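Local coordinates for protein beta-agarase B (Zobellia galactanivorans, PDB 4ATF) that hydrolyses the beta-1,4 linkages of agarose at random points along the chain, with retention of anomeric configuration, as a family 16 glycoside hydrolase, at residues Ala21-Gly24 / Lys28-Phe31; Asp45-Glu50 / Asp74-Ala79; Ser167-Ile172 / Phe176-Pro181; Thr192-Asn195 / Arg200-Val203; Asn236-Gly241 / Ile245-Gly250. The protein carries 1 engineered substitution. One frame throughout, in Å; residues are numbered along the deposited sequence.

Contact 1 (Ala21-Gly24 / Lys28-Phe31); sequences ADAG and KWEF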
# COMPACT_ATOMS: atom_id res chain seq x y z
N ALA A 21 -6.88 -11.81 13.08
CA ALA A 21 -7.07 -10.86 14.16
C ALA A 21 -8.26 -11.28 15.08
O ALA A 21 -9.15 -12.09 14.67
CB ALA A 21 -7.28 -9.45 13.57
N ASP A 22 -8.26 -10.75 16.31
CA ASP A 22 -9.18 -11.26 17.35
C ASP A 22 -10.36 -10.24 17.39
O ASP A 22 -10.15 -9.07 17.69
CB ASP A 22 -8.41 -11.27 18.71
CG ASP A 22 -9.19 -11.95 19.85
OD1 ASP A 22 -10.45 -11.99 19.82
OD2 ASP A 22 -8.53 -12.40 20.82
N ALA A 23 -11.56 -10.70 17.06
CA ALA A 23 -12.76 -9.76 17.04
C ALA A 23 -13.19 -9.27 18.45
O ALA A 23 -13.96 -8.29 18.58
CB ALA A 23 -13.94 -10.42 16.34
N GLY A 24 -12.73 -9.93 19.51
CA GLY A 24 -13.16 -9.53 20.85
C GLY A 24 -14.19 -10.46 21.49
O GLY A 24 -14.70 -11.41 20.85
N LYS A 28 -17.80 -11.47 16.36
CA LYS A 28 -17.43 -12.23 15.17
C LYS A 28 -17.02 -11.25 14.08
O LYS A 28 -17.34 -10.04 14.15
CB LYS A 28 -18.57 -13.17 14.72
CG LYS A 28 -19.79 -12.43 14.15
CD LYS A 28 -21.02 -13.37 13.80
CE LYS A 28 -22.24 -12.48 13.47
NZ LYS A 28 -23.36 -13.24 12.89
N TRP A 29 -16.32 -11.75 13.06
CA TRP A 29 -15.94 -10.90 11.90
C TRP A 29 -17.04 -10.96 10.82
O TRP A 29 -17.43 -12.08 10.34
CB TRP A 29 -14.59 -11.33 11.29
CG TRP A 29 -13.45 -11.11 12.19
CD1 TRP A 29 -12.79 -12.05 13.02
CD2 TRP A 29 -12.89 -9.84 12.51
NE1 TRP A 29 -11.78 -11.41 13.72
CE2 TRP A 29 -11.83 -10.06 13.45
CE3 TRP A 29 -13.15 -8.53 12.04
CZ2 TRP A 29 -11.03 -9.00 13.95
CZ3 TRP A 29 -12.35 -7.48 12.50
CH2 TRP A 29 -11.28 -7.73 13.45
N GLU A 30 -17.51 -9.77 10.43
CA GLU A 30 -18.59 -9.65 9.42
C GLU A 30 -18.00 -9.15 8.10
O GLU A 30 -17.42 -8.06 8.04
CB GLU A 30 -19.65 -8.66 9.90
CG GLU A 30 -20.89 -8.49 8.91
CD GLU A 30 -21.72 -7.27 9.32
OE1 GLU A 30 -21.39 -6.08 8.97
OE2 GLU A 30 -22.64 -7.51 10.09
N PHE A 31 -18.17 -9.96 7.06
CA PHE A 31 -17.66 -9.67 5.69
C PHE A 31 -18.39 -8.44 5.13
O PHE A 31 -19.64 -8.35 5.18
CB PHE A 31 -17.93 -10.91 4.84
CG PHE A 31 -17.52 -10.76 3.38
CD1 PHE A 31 -16.18 -10.91 2.98
CD2 PHE A 31 -18.48 -10.48 2.41
CE1 PHE A 31 -15.79 -10.76 1.63
CE2 PHE A 31 -18.08 -10.32 0.99
CZ PHE A 31 -16.74 -10.49 0.65
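The indole of W29 lies against the bend A21-A23, meeting one alanine with a face and a backbone carbonyl near its edge. A23 CB sits over one face, 3.7 Å from the centroid of the five-membered ring and 18° off the ring normal, a CH-pi contact displaced toward the rim on the NE1-CE2 side. Near the ring edge, NE1 donates to A21 O at 2.9 Å. The bond is bent, with an N-H...O angle of 143°, and the nitrogen stands well above the carbonyl plane of A21 instead of on a lone pair. A21 adds its methyl group, CB resting 3.8 Å from W29 CZ2, on the benzo ring.

The side chain reaches this position because its CG is anti to the carbonyl carbon (chi1 -67°), which swings the ring from strand 27-31 back across the loop that precedes it. The loop itself is shaped by an Asx turn: D22 OD1 accepts from G24 N at 3.1 Å. Elsewhere the indole meets Y204 edge-to-face and touches Y112 of strand 111-118, while K28 and E30 pair through their backbones with strand 293-306. The contact thus lays the N-terminal loop beside a strand of the GH16 jelly roll.

Replacing W29 with a leucine would probably leave A21 O without this donor and A23 CB without an aromatic face to rest on. One ring therefore does two jobs, its N-H fixing the loop by direction and its pi face holding a methyl group by dispersion.

Contact 2 (Asp45-Glu50 / Asp74-Ala79); sequences DNKGSE and DRSYVA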
# COMPACT_ATOMS: atom_id res chain seq x y z
N ASP A 45 -8.80 0.39 -20.84
CA ASP A 45 -9.31 1.68 -21.30
C ASP A 45 -10.86 1.81 -21.27
O ASP A 45 -11.45 2.79 -21.76
CB ASP A 45 -8.74 1.98 -22.67
CG ASP A 45 -9.24 1.01 -23.74
OD1 ASP A 45 -9.79 -0.07 -23.40
OD2 ASP A 45 -9.04 1.33 -24.93
N ASN A 46 -11.52 0.81 -20.69
CA ASN A 46 -12.99 0.83 -20.67
C ASN A 46 -13.42 -0.12 -19.58
O ASN A 46 -13.80 -1.25 -19.83
CB ASN A 46 -13.55 0.45 -22.05
CG ASN A 46 -15.05 0.59 -22.11
OD1 ASN A 46 -15.68 0.03 -22.98
ND2 ASN A 46 -15.63 1.32 -21.17
N LYS A 47 -13.30 0.36 -18.33
CA LYS A 47 -13.40 -0.53 -17.18
C LYS A 47 -14.72 -1.25 -17.01
O LYS A 47 -14.71 -2.39 -16.53
CB LYS A 47 -13.10 0.20 -15.91
CG LYS A 47 -11.64 0.67 -15.79
CD LYS A 47 -10.65 -0.54 -15.64
CE LYS A 47 -9.36 -0.15 -14.94
NZ LYS A 47 -8.56 0.97 -15.58
N GLY A 48 -15.84 -0.57 -17.26
CA GLY A 48 -17.17 -1.19 -17.14
C GLY A 48 -17.75 -1.04 -15.74
O GLY A 48 -17.02 -0.65 -14.81
N SER A 49 -19.04 -1.37 -15.58
CA SER A 49 -19.80 -1.08 -14.36
C SER A 49 -19.40 -1.90 -13.14
O SER A 49 -19.52 -1.41 -11.99
CB SER A 49 -21.32 -1.21 -14.55
OG SER A 49 -21.70 -2.48 -15.00
N GLU A 50 -18.95 -3.13 -13.34
CA GLU A 50 -18.62 -3.96 -12.18
C GLU A 50 -17.38 -3.39 -11.43
O GLU A 50 -17.35 -3.21 -10.20
CB GLU A 50 -18.39 -5.41 -12.61
CG GLU A 50 -18.43 -6.35 -11.42
CD GLU A 50 -19.00 -7.71 -11.77
OE1 GLU A 50 -19.30 -7.93 -12.96
OE2 GLU A 50 -19.12 -8.54 -10.83
N ASP A 74 -5.50 4.03 -17.82
CA ASP A 74 -5.38 2.86 -18.66
C ASP A 74 -4.13 1.97 -18.39
O ASP A 74 -3.77 1.11 -19.23
CB ASP A 74 -5.47 3.30 -20.13
CG ASP A 74 -4.22 4.08 -20.60
OD1 ASP A 74 -3.29 4.36 -19.81
OD2 ASP A 74 -4.18 4.40 -21.81
N ARG A 75 -3.52 2.12 -17.21
CA ARG A 75 -2.47 1.19 -16.80
C ARG A 75 -2.95 0.22 -15.69
O ARG A 75 -2.14 -0.48 -15.06
CB ARG A 75 -1.17 1.95 -16.40
CG ARG A 75 -0.38 2.49 -17.63
CD ARG A 75 0.22 1.30 -18.40
NE ARG A 75 0.84 1.64 -19.70
CZ ARG A 75 0.15 1.77 -20.86
NH1 ARG A 75 -1.18 1.60 -20.92
NH2 ARG A 75 0.80 2.04 -21.98
N SER A 76 -4.24 0.26 -15.39
CA SER A 76 -4.84 -0.79 -14.56
C SER A 76 -5.93 -1.52 -15.34
O SER A 76 -6.57 -0.94 -16.26
CB SER A 76 -5.41 -0.18 -13.24
OG SER A 76 -6.36 0.85 -13.60
N TYR A 77 -6.14 -2.80 -15.00
CA TYR A 77 -7.24 -3.58 -15.60
C TYR A 77 -7.60 -4.77 -14.70
O TYR A 77 -6.92 -5.01 -13.69
CB TYR A 77 -6.88 -4.07 -17.01
CG TYR A 77 -5.69 -5.00 -17.09
CD1 TYR A 77 -4.39 -4.50 -16.93
CD2 TYR A 77 -5.85 -6.35 -17.43
CE1 TYR A 77 -3.22 -5.38 -17.07
CE2 TYR A 77 -4.70 -7.25 -17.58
CZ TYR A 77 -3.41 -6.73 -17.38
OH TYR A 77 -2.32 -7.53 -17.46
N VAL A 78 -8.67 -5.47 -15.04
CA VAL A 78 -8.94 -6.74 -14.35
C VAL A 78 -9.17 -7.86 -15.32
O VAL A 78 -9.95 -7.71 -16.26
CB VAL A 78 -9.81 -6.65 -13.06
CG1 VAL A 78 -10.26 -5.26 -12.66
CG2 VAL A 78 -10.66 -7.80 -12.72
N ALA A 79 -8.40 -8.93 -15.15
CA ALA A 79 -8.46 -10.03 -16.13
C ALA A 79 -8.02 -11.36 -15.48
O ALA A 79 -7.19 -11.35 -14.55
CB ALA A 79 -7.58 -9.72 -17.37
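The ammonium group of K47 is gripped twice by S76: NZ donates to the backbone O of S76 at 2.8 Å and to its OG at 3.0 Å. The contact ties the loop leading into helix 49-54 to strand 76-79, which pairs antiparallel with strand 82-89 in the beta-sandwich (jelly roll) fold of GH16 enzymes. The lysine comes at the serine carbonyl from above its plane, 57° out of it.

A bent chain makes this approach possible. K47 turns at CB-CG (chi2 -68°) and again before its nitrogen (chi4 -58°), which lays CE alongside the strand, 4.1 Å from Y77 CA. On the other side of the bond, S76 OG stands between its own backbone N and carbonyl carbon, a rotamer that turns the hydroxyl to the same ammonium group as the carbonyl.

Further partners of the nitrogen lie close by: D57 forms a salt bridge with it, A44 O accepts a further hydrogen bond, and F51 offers its ring in a cation-pi contact. This cluster of oxygens, with one carboxylate among them, probably stabilises the charged form of the lysine away from bulk solvent. At the outer end of the contact the two segments come together through aliphatic carbons, D45 CB and D74 CB being 4.3 Å apart, while the carboxylates diverge until D45 OD2 is 6.5 Å from D74 OD2.

Contact 3 (Ser167-Ile172 / Phe176-Pro181); sequences SHHVFI and FQDYQP. With GAL (beta-D-galactopyranose), chain E; AAL (3,6-anhydro-alpha-L-galactopyranose), chain B.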
# COMPACT_ATOMS: atom_id res chain seq x y z
N SER A 167 4.08 -0.09 7.74
CA SER A 167 4.24 1.18 8.45
C SER A 167 2.93 2.00 8.39
O SER A 167 1.88 1.49 7.94
CB SER A 167 5.42 1.94 7.78
OG SER A 167 5.91 2.97 8.64
N HIS A 168 3.01 3.23 8.89
CA HIS A 168 1.91 4.18 8.89
C HIS A 168 2.56 5.57 8.89
O HIS A 168 3.76 5.71 9.26
CB HIS A 168 1.00 3.96 10.14
CG HIS A 168 1.55 4.58 11.39
ND1 HIS A 168 2.49 3.95 12.18
CD2 HIS A 168 1.32 5.80 11.96
CE1 HIS A 168 2.79 4.74 13.21
NE2 HIS A 168 2.09 5.86 13.10
N HIS A 169 1.82 6.61 8.47
CA HIS A 169 2.38 7.98 8.43
C HIS A 169 1.35 8.93 8.99
O HIS A 169 0.17 8.70 8.79
CB HIS A 169 2.70 8.45 6.98
CG HIS A 169 3.78 7.68 6.29
ND1 HIS A 169 5.01 8.23 6.01
CD2 HIS A 169 3.80 6.41 5.78
CE1 HIS A 169 5.77 7.33 5.40
NE2 HIS A 169 5.07 6.21 5.25
N VAL A 170 1.80 10.00 9.63
CA VAL A 170 0.94 11.14 9.88
C VAL A 170 1.64 12.32 9.27
O VAL A 170 2.90 12.38 9.29
CB VAL A 170 0.56 11.30 11.39
CG1 VAL A 170 -0.39 10.15 11.83
CG2 VAL A 170 1.78 11.38 12.27
N PHE A 171 0.88 13.24 8.67
CA PHE A 171 1.52 14.40 7.94
C PHE A 171 1.02 15.73 8.46
O PHE A 171 -0.11 15.81 8.96
CB PHE A 171 1.19 14.39 6.43
CG PHE A 171 1.60 13.13 5.72
CD1 PHE A 171 2.89 12.97 5.20
CD2 PHE A 171 0.67 12.09 5.60
CE1 PHE A 171 3.26 11.73 4.58
CE2 PHE A 171 0.99 10.87 4.97
CZ PHE A 171 2.29 10.68 4.45
N ILE A 172 1.85 16.78 8.32
CA ILE A 172 1.35 18.13 8.36
C ILE A 172 1.48 18.56 6.89
O ILE A 172 2.55 18.29 6.28
CB ILE A 172 2.17 19.04 9.32
CG1 ILE A 172 2.06 18.56 10.78
CG2 ILE A 172 1.79 20.58 9.11
CD1 ILE A 172 3.13 19.19 11.71
N PHE A 176 5.05 20.98 4.47
CA PHE A 176 4.93 19.55 4.44
C PHE A 176 5.91 18.87 5.41
O PHE A 176 7.11 19.12 5.34
CB PHE A 176 5.25 19.04 3.05
CG PHE A 176 5.20 17.58 2.96
CD1 PHE A 176 3.94 16.92 2.89
CD2 PHE A 176 6.40 16.81 2.99
CE1 PHE A 176 3.87 15.54 2.80
CE2 PHE A 176 6.34 15.40 2.91
CZ PHE A 176 5.10 14.75 2.82
N GLN A 177 5.41 17.97 6.27
CA GLN A 177 6.27 17.22 7.16
C GLN A 177 5.67 15.83 7.28
O GLN A 177 4.45 15.70 7.27
CB GLN A 177 6.26 17.86 8.57
CG GLN A 177 7.02 19.19 8.74
CD GLN A 177 7.22 19.47 10.22
OE1 GLN A 177 6.42 20.15 10.84
NE2 GLN A 177 8.26 18.87 10.82
N ASP A 178 6.53 14.82 7.45
CA ASP A 178 6.08 13.42 7.37
C ASP A 178 6.70 12.68 8.54
O ASP A 178 7.93 12.69 8.67
CB ASP A 178 6.61 12.88 6.03
CG ASP A 178 6.39 11.41 5.84
OD1 ASP A 178 5.76 10.72 6.69
OD2 ASP A 178 6.88 10.93 4.81
N TYR A 179 5.87 12.06 9.39
CA TYR A 179 6.38 11.10 10.38
C TYR A 179 5.98 9.64 10.06
O TYR A 179 4.80 9.38 9.75
CB TYR A 179 5.77 11.44 11.77
CG TYR A 179 6.05 10.29 12.75
CD1 TYR A 179 7.32 10.16 13.40
CD2 TYR A 179 5.05 9.27 12.97
CE1 TYR A 179 7.61 9.06 14.28
CE2 TYR A 179 5.31 8.17 13.86
CZ TYR A 179 6.58 8.09 14.53
OH TYR A 179 6.78 7.00 15.36
N GLN A 180 6.91 8.68 10.17
CA GLN A 180 6.54 7.25 10.24
C GLN A 180 7.51 6.61 11.27
O GLN A 180 8.63 7.15 11.50
CB GLN A 180 6.66 6.54 8.85
CG GLN A 180 8.11 6.58 8.27
CD GLN A 180 8.33 5.62 7.09
OE1 GLN A 180 9.15 5.91 6.19
NE2 GLN A 180 7.63 4.50 7.10
N PRO A 181 7.12 5.44 11.86
CA PRO A 181 8.10 4.76 12.71
C PRO A 181 9.28 4.29 11.84
O PRO A 181 9.08 3.97 10.63
CB PRO A 181 7.34 3.53 13.25
CG PRO A 181 5.88 3.81 13.00
CD PRO A 181 5.83 4.71 11.77
C1 GAL E . 3.68 5.54 1.79
C2 GAL E . 3.85 7.01 1.40
C3 GAL E . 2.82 7.57 0.41
C4 GAL E . 2.86 6.64 -0.82
C5 GAL E . 2.69 5.16 -0.35
C6 GAL E . 2.61 4.16 -1.52
O2 GAL E . 3.67 7.69 2.61
O3 GAL E . 3.29 8.89 0.12
O4 GAL E . 4.12 6.79 -1.42
O5 GAL E . 3.64 4.72 0.63
O6 GAL E . 2.38 2.90 -0.88
C1 AAL B . 2.40 9.96 0.51
C2 AAL B . 3.15 11.30 0.31
C3 AAL B . 2.09 12.45 0.26
C4 AAL B . 1.00 12.28 -0.74
C5 AAL B . 0.32 11.03 -0.24
C6 AAL B . 0.11 11.46 1.24
O2 AAL B . 3.89 11.26 -0.91
O3 AAL B . 1.24 12.36 1.46
O4 AAL B . 0.06 13.31 -0.93
O5 AAL B . 1.16 9.84 -0.31
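The imidazole of H169 is sandwiched between protein and sugar: Q180 CB lies over one face, 3.7 Å from the ring centroid, and O2 of a bound galactose stands over the centre of the opposite face. In the ring plane a third partner fixes its rotation. H169 ND1 donates to D178 OD1 at 2.7 Å along an almost straight line (177°), and the oxygen accepts with its syn lone pair, the carboxylate plane turned 39° from the ring. D178 reaches the histidine because its CG is anti to the backbone N (chi1 173°).

All three residues bind substrate, and the frame that presents them is a beta hairpin of strands 164-172 and 177-179 at the agarose-binding cleft. V170 pairs with Y179 and I172 with Q177 as hydrogen-bonded pairs; between them F171 and D178 form a non-hydrogen-bonded pair on the sugar-facing side. The F171 ring carries O3 of the anhydrogalactose over one face, with F171 CZ 3.6 Å from that O3, and R173 meets this ring in a cation-pi contact. Rim to rim beside it stands F176. On the other face of the hairpin, V170 CG2 packs 4.0 Å from Y179 CD2, and the tyrosine OH hydrogen-bonds to I228 O.

Contact 4 (Thr192-Asn195 / Arg200-Val203); sequences TVWN and RFGV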
# COMPACT_ATOMS: atom_id res chain seq x y z
N THR A 192 11.69 -15.40 3.02
CA THR A 192 10.81 -15.39 1.83
C THR A 192 11.19 -14.31 0.79
O THR A 192 11.42 -13.15 1.18
CB THR A 192 9.36 -15.11 2.26
OG1 THR A 192 9.03 -16.08 3.25
CG2 THR A 192 8.38 -15.25 1.10
N VAL A 193 11.22 -14.70 -0.49
CA VAL A 193 11.44 -13.76 -1.59
C VAL A 193 10.03 -13.51 -2.08
O VAL A 193 9.42 -14.40 -2.69
CB VAL A 193 12.33 -14.35 -2.77
CG1 VAL A 193 12.40 -13.33 -3.91
CG2 VAL A 193 13.80 -14.64 -2.32
N TRP A 194 9.52 -12.31 -1.81
CA TRP A 194 8.10 -11.97 -1.92
C TRP A 194 7.60 -12.11 -3.37
O TRP A 194 6.43 -12.50 -3.56
CB TRP A 194 7.81 -10.55 -1.33
CG TRP A 194 8.19 -10.61 0.14
CD1 TRP A 194 9.30 -10.08 0.69
CD2 TRP A 194 7.53 -11.34 1.19
NE1 TRP A 194 9.39 -10.41 2.02
CE2 TRP A 194 8.32 -11.20 2.36
CE3 TRP A 194 6.36 -12.12 1.25
CZ2 TRP A 194 7.99 -11.78 3.59
CZ3 TRP A 194 6.00 -12.71 2.47
CH2 TRP A 194 6.81 -12.52 3.64
N ASN A 195 8.49 -11.84 -4.35
CA ASN A 195 8.05 -11.82 -5.76
C ASN A 195 7.68 -13.25 -6.34
O ASN A 195 7.11 -13.37 -7.44
CB ASN A 195 9.03 -11.07 -6.67
CG ASN A 195 10.33 -11.83 -6.90
OD1 ASN A 195 11.43 -11.24 -6.91
ND2 ASN A 195 10.22 -13.12 -7.13
N ARG A 200 -0.69 -13.28 1.64
CA ARG A 200 -1.78 -12.51 2.24
C ARG A 200 -1.19 -11.47 3.18
O ARG A 200 -0.56 -11.85 4.18
CB ARG A 200 -2.69 -13.45 3.06
CG ARG A 200 -3.60 -14.35 2.20
CD ARG A 200 -4.79 -14.77 3.03
NE ARG A 200 -4.39 -15.79 3.85
CZ ARG A 200 -4.59 -15.98 5.14
NH1 ARG A 200 -5.16 -15.12 6.04
NH2 ARG A 200 -4.10 -17.13 5.50
N PHE A 201 -1.42 -10.19 2.91
CA PHE A 201 -0.95 -9.11 3.73
C PHE A 201 -2.17 -8.39 4.34
O PHE A 201 -3.01 -7.87 3.59
CB PHE A 201 -0.16 -8.11 2.83
CG PHE A 201 0.96 -8.75 2.08
CD1 PHE A 201 2.18 -8.98 2.70
CD2 PHE A 201 0.78 -9.16 0.76
CE1 PHE A 201 3.28 -9.59 2.01
CE2 PHE A 201 1.82 -9.77 0.01
CZ PHE A 201 3.12 -9.97 0.62
N GLY A 202 -2.25 -8.30 5.67
CA GLY A 202 -3.42 -7.73 6.30
C GLY A 202 -3.02 -6.78 7.42
O GLY A 202 -1.86 -6.81 7.93
N VAL A 203 -3.99 -5.95 7.82
CA VAL A 203 -3.81 -5.06 8.95
C VAL A 203 -5.11 -5.02 9.73
O VAL A 203 -6.20 -4.91 9.14
CB VAL A 203 -3.46 -3.63 8.52
CG1 VAL A 203 -4.70 -2.92 7.95
CG2 VAL A 203 -2.90 -2.83 9.71
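W194 and F201 share one first torsion: in each, CG is anti to the carbonyl carbon (chi1 -61° in W194, -56° in F201). From a backbone separation of 11.0 Å between W194 CA and F201 CA, these torsions send the two side chains toward each other across the interior. The contact belongs to the hydrophobic core of the GH16 jelly roll, where W194, at the start of a short 3-10 segment, reaches F201 of strand 199-207.

Two rings make the whole contact. F201 presents its far end, CE1 and CZ, to the benzo part of the indole. W194 CE3 lies near the plane of the phenyl ring, at its edge, yet the phenylalanine meets the tryptophan obliquely. With centroids 5.8 Å apart and planes at 59°, the pair is neither a stack nor a T-shape. Van der Waals contact between carbons carries it, and both residues are buried.

The neighbours show how each ring is held. I215 of strand 210-215 touches both, H199 meets W194 edge-to-face, and L142 of strand 137-145 packs on F201. The polar corner of the indole is satisfied separately, NE1 donating to K162 O. Within its own segment, T192 places CG2 over a face of the indole, 3.7 Å above the plane and offset toward the rim. Across the contact the closest approach is W194 CE3 to F201 CZ, at 3.9 Å.

Contact 5 (Asn236-Gly241 / Ile245-Gly250); sequences NTTDPG and IDTRTG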
# COMPACT_ATOMS: atom_id res chain seq x y z
N ASN A 236 -2.31 16.73 16.58
CA ASN A 236 -3.00 17.68 17.48
C ASN A 236 -4.15 18.35 16.65
O ASN A 236 -3.90 18.76 15.46
CB ASN A 236 -2.08 18.83 17.93
CG ASN A 236 -1.30 18.53 19.21
OD1 ASN A 236 -1.59 17.57 19.90
ND2 ASN A 236 -0.38 19.42 19.56
N THR A 237 -5.33 18.53 17.24
CA THR A 237 -6.37 19.32 16.57
C THR A 237 -6.01 20.85 16.63
O THR A 237 -6.36 21.60 15.74
CB THR A 237 -7.78 19.06 17.17
OG1 THR A 237 -7.75 19.40 18.54
CG2 THR A 237 -8.21 17.59 17.12
N THR A 238 -5.35 21.29 17.69
CA THR A 238 -4.89 22.69 17.78
C THR A 238 -3.33 22.64 17.76
O THR A 238 -2.69 21.93 18.58
CB THR A 238 -5.41 23.44 19.05
OG1 THR A 238 -4.80 22.89 20.20
CG2 THR A 238 -6.90 23.32 19.23
N ASP A 239 -2.74 23.33 16.80
CA ASP A 239 -1.26 23.50 16.76
C ASP A 239 -0.47 22.18 16.55
O ASP A 239 0.28 21.73 17.43
CB ASP A 239 -0.79 24.20 18.05
CG ASP A 239 0.56 24.95 17.89
OD1 ASP A 239 1.18 24.98 16.78
OD2 ASP A 239 0.97 25.52 18.92
N PRO A 240 -0.64 21.56 15.36
CA PRO A 240 0.07 20.32 15.01
C PRO A 240 1.58 20.51 15.19
O PRO A 240 2.12 21.57 14.78
CB PRO A 240 -0.30 20.10 13.53
CG PRO A 240 -1.57 20.84 13.33
CD PRO A 240 -1.50 22.04 14.25
N GLY A 241 2.25 19.53 15.76
CA GLY A 241 3.72 19.59 15.94
C GLY A 241 4.19 20.25 17.24
O GLY A 241 5.38 20.28 17.54
N ILE A 245 1.43 20.66 24.07
CA ILE A 245 -0.01 20.57 24.24
C ILE A 245 -0.51 19.30 23.57
O ILE A 245 0.03 18.93 22.51
CB ILE A 245 -0.77 21.88 23.79
CG1 ILE A 245 -0.29 22.38 22.41
CG2 ILE A 245 -0.66 23.03 24.90
CD1 ILE A 245 -0.72 23.82 22.12
N ASP A 246 -1.47 18.61 24.20
CA ASP A 246 -1.90 17.32 23.69
C ASP A 246 -3.38 17.32 23.35
O ASP A 246 -4.24 17.17 24.24
CB ASP A 246 -1.56 16.18 24.68
CG ASP A 246 -1.67 14.78 24.05
OD1 ASP A 246 -2.11 14.62 22.88
OD2 ASP A 246 -1.28 13.79 24.74
N THR A 247 -3.68 17.46 22.07
CA THR A 247 -5.05 17.27 21.56
C THR A 247 -4.92 16.26 20.40
O THR A 247 -5.68 16.35 19.40
CB THR A 247 -5.65 18.63 21.05
OG1 THR A 247 -4.65 19.26 20.23
CG2 THR A 247 -6.08 19.57 22.25
N ARG A 248 -3.96 15.32 20.52
CA ARG A 248 -3.73 14.35 19.43
C ARG A 248 -4.95 13.50 19.12
O ARG A 248 -5.62 13.00 20.06
CB ARG A 248 -2.58 13.40 19.78
CG ARG A 248 -1.20 14.07 19.70
CD ARG A 248 -0.10 13.09 20.04
NE ARG A 248 -0.05 12.93 21.49
CZ ARG A 248 0.92 12.27 22.13
NH1 ARG A 248 1.93 11.70 21.46
NH2 ARG A 248 0.87 12.19 23.47
N THR A 249 -5.26 13.33 17.84
CA THR A 249 -6.40 12.47 17.46
C THR A 249 -5.99 10.97 17.26
O THR A 249 -6.81 10.03 17.31
CB THR A 249 -7.06 12.96 16.13
OG1 THR A 249 -6.10 12.79 15.06
CG2 THR A 249 -7.50 14.43 16.25
N GLY A 250 -4.73 10.75 16.96
CA GLY A 250 -4.28 9.41 16.51
C GLY A 250 -4.77 9.16 15.08
O GLY A 250 -5.20 10.12 14.37
O HOH W 1 -2.96 20.88 21.40
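N236 turns its amide into the opposite arm of the loop, its CG anti to the carbonyl carbon (chi1 -90°), and its two polar atoms bond to backbone there. CB lies 3.5 Å from T247 OG1, and CG passes almost as near the same oxygen. Beyond the fork, OD1 accepts from T247 N at 3.0 Å, the donor standing above the amide carbonyl plane (53° out of it). ND2 donates in two directions: across the contact to I245 O at 3.0 Å, and back within its own arm to D239 O, which lies in the amide plane, at 3.2 Å.

Around this amide the arms are laced further. T237 N donates to T247 O at 3.1 Å, T238 N makes a weak bond to T247 OG1, and a water links the hydroxyls of T238 and T247. The arm 245-250 is shaped by an Asx turn at D246, whose OD1 accepts from R248 N; R248 also holds both carboxylate oxygens side-on through NE and NH2, while its NH1 reaches D230 O.

An alanine in place of N236 would probably leave T247 N, I245 O and D239 O without this amide, weakening the hold between the arms. This irregular surface loop between helix 226-229 and strand 255-262 is held mainly by directional polar bonds, with one buried amide supplementing sparse backbone pairing.

In the fold
The five contacts illustrate how chemistry follows position in a jelly roll. Contact 4 is the buried one, carbon against carbon between two rings. Contacts 1 and 5 lie at the surface, yet differ: an indole serves the first, a network of amide, hydroxyl and backbone bonds the second. Contacts 2 and 3 are partly buried, on opposite sides of the chain's centre, one built on a lysine charge, the other on a regular hairpin that binds substrate. Contacts 1 to 4 each involve a strand of the fold, whereas contact 5 joins two irregular loop arms. Contacts 3 and 5 are the pair that touch, I172 packing on P240, so the surface loop leans against the substrate-binding hairpin.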